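Local coordinates for Non-structural protein 3 (Porcine deltacoronavirus, PDB 6LN0), which probably acts in viral polyprotein processing through its papain-like protease domain and carries a macro domain of the kind that binds ADP-ribose, at residues T367-A379 with K414-D425. Sequence-based numbering, arbitrary orientation.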
loop_
_atom_site.group_PDB
_atom_site.type_symbol
_atom_site.label_atom_id
_atom_site.label_comp_id
_atom_site.label_asym_id
_atom_site.label_seq_id
_atom_site.Cartn_x
_atom_site.Cartn_y
_atom_site.Cartn_z
ATOM N N THR A 367 0.331 -30.595 -37.944
ATOM C CA THR A 367 1.263 -30.900 -39.014
ATOM C C THR A 367 2.706 -30.665 -38.593
ATOM O O THR A 367 2.981 -29.752 -37.811
ATOM C CB THR A 367 0.977 -30.034 -40.239
ATOM O OG1 THR A 367 1.953 -30.316 -41.240
ATOM C CG2 THR A 367 1.070 -28.547 -39.877
ATOM N N PRO A 368 3.646 -31.458 -39.098
ATOM C CA PRO A 368 5.059 -31.064 -39.004
ATOM C C PRO A 368 5.366 -29.898 -39.935
ATOM O O PRO A 368 4.507 -29.475 -40.725
ATOM C CB PRO A 368 5.809 -32.340 -39.419
ATOM C CG PRO A 368 4.816 -33.434 -39.291
ATOM C CD PRO A 368 3.499 -32.817 -39.648
ATOM N N PHE A 369 6.590 -29.385 -39.879
ATOM C CA PHE A 369 6.875 -28.147 -40.589
ATOM C C PHE A 369 8.361 -28.063 -40.918
ATOM O O PHE A 369 9.196 -28.724 -40.299
ATOM C CB PHE A 369 6.432 -26.924 -39.761
ATOM C CG PHE A 369 7.034 -26.869 -38.384
ATOM C CD1 PHE A 369 8.297 -26.329 -38.178
ATOM C CD2 PHE A 369 6.319 -27.314 -37.291
ATOM C CE1 PHE A 369 8.849 -26.250 -36.894
ATOM C CE2 PHE A 369 6.860 -27.237 -36.001
ATOM C CZ PHE A 369 8.118 -26.701 -35.802
ATOM N N THR A 370 8.686 -27.214 -41.878
ATOM C CA THR A 370 10.079 -27.093 -42.303
ATOM C C THR A 370 10.568 -25.693 -41.983
ATOM O O THR A 370 10.066 -24.715 -42.568
ATOM C CB THR A 370 10.231 -27.402 -43.790
ATOM O OG1 THR A 370 9.772 -28.748 -44.050
ATOM C CG2 THR A 370 11.674 -27.258 -44.190
ATOM N N PRO A 371 11.508 -25.547 -41.050
ATOM C CA PRO A 371 11.921 -24.205 -40.602
ATOM C C PRO A 371 12.659 -23.441 -41.684
ATOM O O PRO A 371 13.516 -23.994 -42.370
ATOM C CB PRO A 371 12.855 -24.490 -39.422
ATOM C CG PRO A 371 12.614 -25.925 -39.049
ATOM C CD PRO A 371 12.071 -26.634 -40.236
ATOM N N GLN A 372 12.357 -22.144 -41.805
ATOM C CA GLN A 372 13.106 -21.264 -42.697
ATOM C C GLN A 372 14.000 -20.274 -41.974
ATOM O O GLN A 372 14.830 -19.639 -42.636
ATOM C CB GLN A 372 12.165 -20.464 -43.605
ATOM C CG GLN A 372 11.062 -21.294 -44.195
ATOM C CD GLN A 372 11.587 -22.288 -45.227
ATOM O OE1 GLN A 372 12.391 -21.925 -46.102
ATOM N NE2 GLN A 372 11.126 -23.539 -45.136
ATOM N N SER A 373 13.837 -20.099 -40.661
ATOM C CA SER A 373 14.622 -19.145 -39.877
ATOM C C SER A 373 14.426 -19.463 -38.398
ATOM O O SER A 373 13.552 -20.251 -38.031
ATOM C CB SER A 373 14.217 -17.707 -40.199
ATOM O OG SER A 373 12.939 -17.414 -39.663
ATOM N N GLY A 374 15.241 -18.832 -37.544
ATOM C CA GLY A 374 15.260 -19.148 -36.128
ATOM C C GLY A 374 16.209 -20.295 -35.802
ATOM O O GLY A 374 16.707 -21.016 -36.674
ATOM N N LYS A 375 16.453 -20.481 -34.507
ATOM C CA LYS A 375 17.423 -21.472 -34.049
ATOM C C LYS A 375 16.788 -22.750 -33.522
ATOM O O LYS A 375 17.404 -23.816 -33.601
ATOM C CB LYS A 375 18.322 -20.859 -32.967
ATOM C CG LYS A 375 18.833 -19.469 -33.335
ATOM C CD LYS A 375 19.871 -18.953 -32.349
ATOM C CE LYS A 375 21.212 -18.648 -33.042
ATOM N NZ LYS A 375 21.172 -17.537 -34.061
ATOM N N GLY A 376 15.566 -22.681 -33.014
ATOM C CA GLY A 376 14.866 -23.873 -32.592
ATOM C C GLY A 376 13.493 -23.511 -32.076
ATOM O O GLY A 376 13.040 -22.374 -32.207
ATOM N N ALA A 377 12.832 -24.490 -31.469
ATOM C CA ALA A 377 11.508 -24.248 -30.921
ATOM C C ALA A 377 11.279 -25.165 -29.731
ATOM O O ALA A 377 11.731 -26.313 -29.737
ATOM C CB ALA A 377 10.425 -24.468 -31.980
ATOM N N VAL A 378 10.601 -24.641 -28.704
ATOM C CA VAL A 378 10.135 -25.426 -27.568
ATOM C C VAL A 378 8.695 -25.817 -27.826
ATOM O O VAL A 378 7.887 -24.981 -28.232
ATOM C CB VAL A 378 10.241 -24.646 -26.245
ATOM C CG1 VAL A 378 9.467 -25.370 -25.145
ATOM C CG2 VAL A 378 11.688 -24.458 -25.856
ATOM N N ALA A 379 8.361 -27.077 -27.568
ATOM C CA ALA A 379 6.998 -27.564 -27.708
ATOM C C ALA A 379 6.523 -28.061 -26.358
ATOM O O ALA A 379 7.306 -28.636 -25.598
ATOM C CB ALA A 379 6.907 -28.697 -28.743
ATOM N N LYS A 414 9.595 -44.411 -15.809
ATOM C CA LYS A 414 8.715 -44.005 -16.892
ATOM C C LYS A 414 7.899 -42.807 -16.432
ATOM O O LYS A 414 7.329 -42.807 -15.333
ATOM C CB LYS A 414 7.800 -45.150 -17.341
ATOM C CG LYS A 414 6.657 -45.489 -16.387
ATOM C CD LYS A 414 5.425 -46.002 -17.124
ATOM C CE LYS A 414 4.852 -47.225 -16.403
ATOM N NZ LYS A 414 3.692 -47.841 -17.101
ATOM N N ALA A 415 7.880 -41.773 -17.258
ATOM C CA ALA A 415 7.206 -40.540 -16.908
ATOM C C ALA A 415 6.781 -39.867 -18.195
ATOM O O ALA A 415 7.453 -39.977 -19.221
ATOM C CB ALA A 415 8.112 -39.610 -16.094
ATOM N N ASN A 416 5.645 -39.188 -18.140
ATOM C CA ASN A 416 5.269 -38.345 -19.260
ATOM C C ASN A 416 6.336 -37.283 -19.495
ATOM O O ASN A 416 7.032 -36.847 -18.572
ATOM C CB ASN A 416 3.908 -37.723 -18.989
ATOM C CG ASN A 416 2.837 -38.770 -18.843
ATOM O OD1 ASN A 416 2.835 -39.755 -19.590
ATOM N ND2 ASN A 416 1.945 -38.599 -17.879
ATOM N N VAL A 417 6.520 -36.918 -20.746
ATOM C CA VAL A 417 7.309 -35.738 -21.086
ATOM C C VAL A 417 6.325 -34.592 -21.304
ATOM O O VAL A 417 5.220 -34.808 -21.833
ATOM C CB VAL A 417 8.205 -35.997 -22.318
ATOM C CG1 VAL A 417 7.373 -36.172 -23.549
ATOM C CG2 VAL A 417 9.184 -34.852 -22.520
ATOM N N VAL A 418 6.668 -33.401 -20.808
ATOM C CA VAL A 418 5.764 -32.252 -20.871
ATOM C C VAL A 418 6.357 -31.043 -21.576
ATOM O O VAL A 418 5.620 -30.081 -21.850
ATOM C CB VAL A 418 5.240 -31.842 -19.476
ATOM C CG1 VAL A 418 4.372 -32.947 -18.925
ATOM C CG2 VAL A 418 6.395 -31.483 -18.528
ATOM N N ALA A 419 7.634 -31.064 -21.924
ATOM C CA ALA A 419 8.184 -30.031 -22.785
ATOM C C ALA A 419 9.439 -30.596 -23.427
ATOM O O ALA A 419 10.159 -31.367 -22.791
ATOM C CB ALA A 419 8.504 -28.751 -21.996
ATOM N N THR A 420 9.696 -30.203 -24.674
ATOM C CA THR A 420 10.883 -30.607 -25.415
ATOM C C THR A 420 11.417 -29.408 -26.177
ATOM O O THR A 420 10.653 -28.540 -26.614
ATOM C CB THR A 420 10.592 -31.740 -26.422
ATOM O OG1 THR A 420 9.479 -31.370 -27.242
ATOM C CG2 THR A 420 10.270 -33.053 -25.708
ATOM N N TYR A 421 12.736 -29.357 -26.332
ATOM C CA TYR A 421 13.385 -28.350 -27.163
ATOM C C TYR A 421 13.944 -29.006 -28.420
ATOM O O TYR A 421 14.674 -29.996 -28.336
ATOM C CB TYR A 421 14.508 -27.633 -26.415
ATOM C CG TYR A 421 15.297 -26.750 -27.337
ATOM C CD1 TYR A 421 14.731 -25.581 -27.850
ATOM C CD2 TYR A 421 16.580 -27.097 -27.746
ATOM C CE1 TYR A 421 15.424 -24.766 -28.733
ATOM C CE2 TYR A 421 17.281 -26.283 -28.625
ATOM C CZ TYR A 421 16.687 -25.108 -29.105
ATOM O OH TYR A 421 17.354 -24.280 -29.968
ATOM N N HIS A 422 13.615 -28.442 -29.574
ATOM C CA HIS A 422 14.002 -28.970 -30.876
ATOM C C HIS A 422 14.898 -27.944 -31.561
ATOM O O HIS A 422 14.412 -26.930 -32.067
ATOM C CB HIS A 422 12.777 -29.268 -31.722
ATOM C CG HIS A 422 11.715 -30.054 -31.011
ATOM N ND1 HIS A 422 11.565 -31.420 -31.169
ATOM C CD2 HIS A 422 10.722 -29.661 -30.176
ATOM C CE1 HIS A 422 10.535 -31.833 -30.449
ATOM N NE2 HIS A 422 10.005 -30.785 -29.839
ATOM N N ARG A 423 16.204 -28.182 -31.582
ATOM C CA ARG A 423 17.074 -27.331 -32.377
ATOM C C ARG A 423 16.849 -27.599 -33.862
ATOM O O ARG A 423 16.389 -28.670 -34.260
ATOM C CB ARG A 423 18.538 -27.576 -32.024
ATOM C CG ARG A 423 19.066 -28.904 -32.544
ATOM C CD ARG A 423 20.480 -28.749 -33.087
ATOM N NE ARG A 423 21.261 -27.835 -32.257
ATOM C CZ ARG A 423 22.160 -28.230 -31.362
ATOM N NH1 ARG A 423 22.394 -29.529 -31.186
ATOM N NH2 ARG A 423 22.824 -27.327 -30.642
ATOM N N PHE A 424 17.189 -26.615 -34.682
ATOM C CA PHE A 424 16.979 -26.675 -36.128
ATOM C C PHE A 424 18.322 -26.928 -36.816
ATOM O O PHE A 424 19.063 -25.989 -37.113
ATOM C CB PHE A 424 16.339 -25.378 -36.632
ATOM C CG PHE A 424 14.938 -25.169 -36.155
ATOM C CD1 PHE A 424 14.181 -26.237 -35.704
ATOM C CD2 PHE A 424 14.374 -23.909 -36.157
ATOM C CE1 PHE A 424 12.875 -26.044 -35.258
ATOM C CE2 PHE A 424 13.067 -23.707 -35.703
ATOM C CZ PHE A 424 12.321 -24.776 -35.259
ATOM N N ASP A 425 18.619 -28.205 -37.085
ATOM C CA ASP A 425 19.854 -28.619 -37.768
ATOM C C ASP A 425 19.731 -30.050 -38.300
ATOM O O ASP A 425 20.275 -30.996 -37.717
ATOM C CB ASP A 425 21.064 -28.520 -36.831
ATOM C CG ASP A 425 21.618 -27.095 -36.722
ATOM O OD1 ASP A 425 21.917 -26.472 -37.768
ATOM O OD2 ASP A 425 21.741 -26.587 -35.585
#
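The F424 ring is sandwiched between the backbone of G376 and the ring of P371: G376 CA sits over the centre of one face, 3.5 Å from the centroid, and P371 CG over the centre of the other. G374 O lies at its edge, while A377 CB and F369 CE1 come up to CZ. The F369 ring meets F424 CZ with its own edge and also packs on F328, which F424 touches edge-to-face. In a papain-like protease fold this is probably where the zinc-bearing fingers run into the palm: 365-371 belongs to the zinc-bearing end, and after the corner at Q372 the strand from G376 runs antiparallel to 416-423. The H422 ring turns an edge to A377 O, 3.5 Å from CD2; its NE2 makes a weak, bent hydrogen bond (119°) to T420 OG1, which also bonds to Y351 OH. Y421, its CG anti to the backbone N (chi1 172°), has V378 CG2 at its ring edge, R423 N 3.7 Å above one face toward the rim, and OH reaching G376 CA. A377 and H422 form a hydrogen-bonded antiparallel pair, as do A379 and T420. Beyond them, F424 N donates to K375 O (3.0 Å).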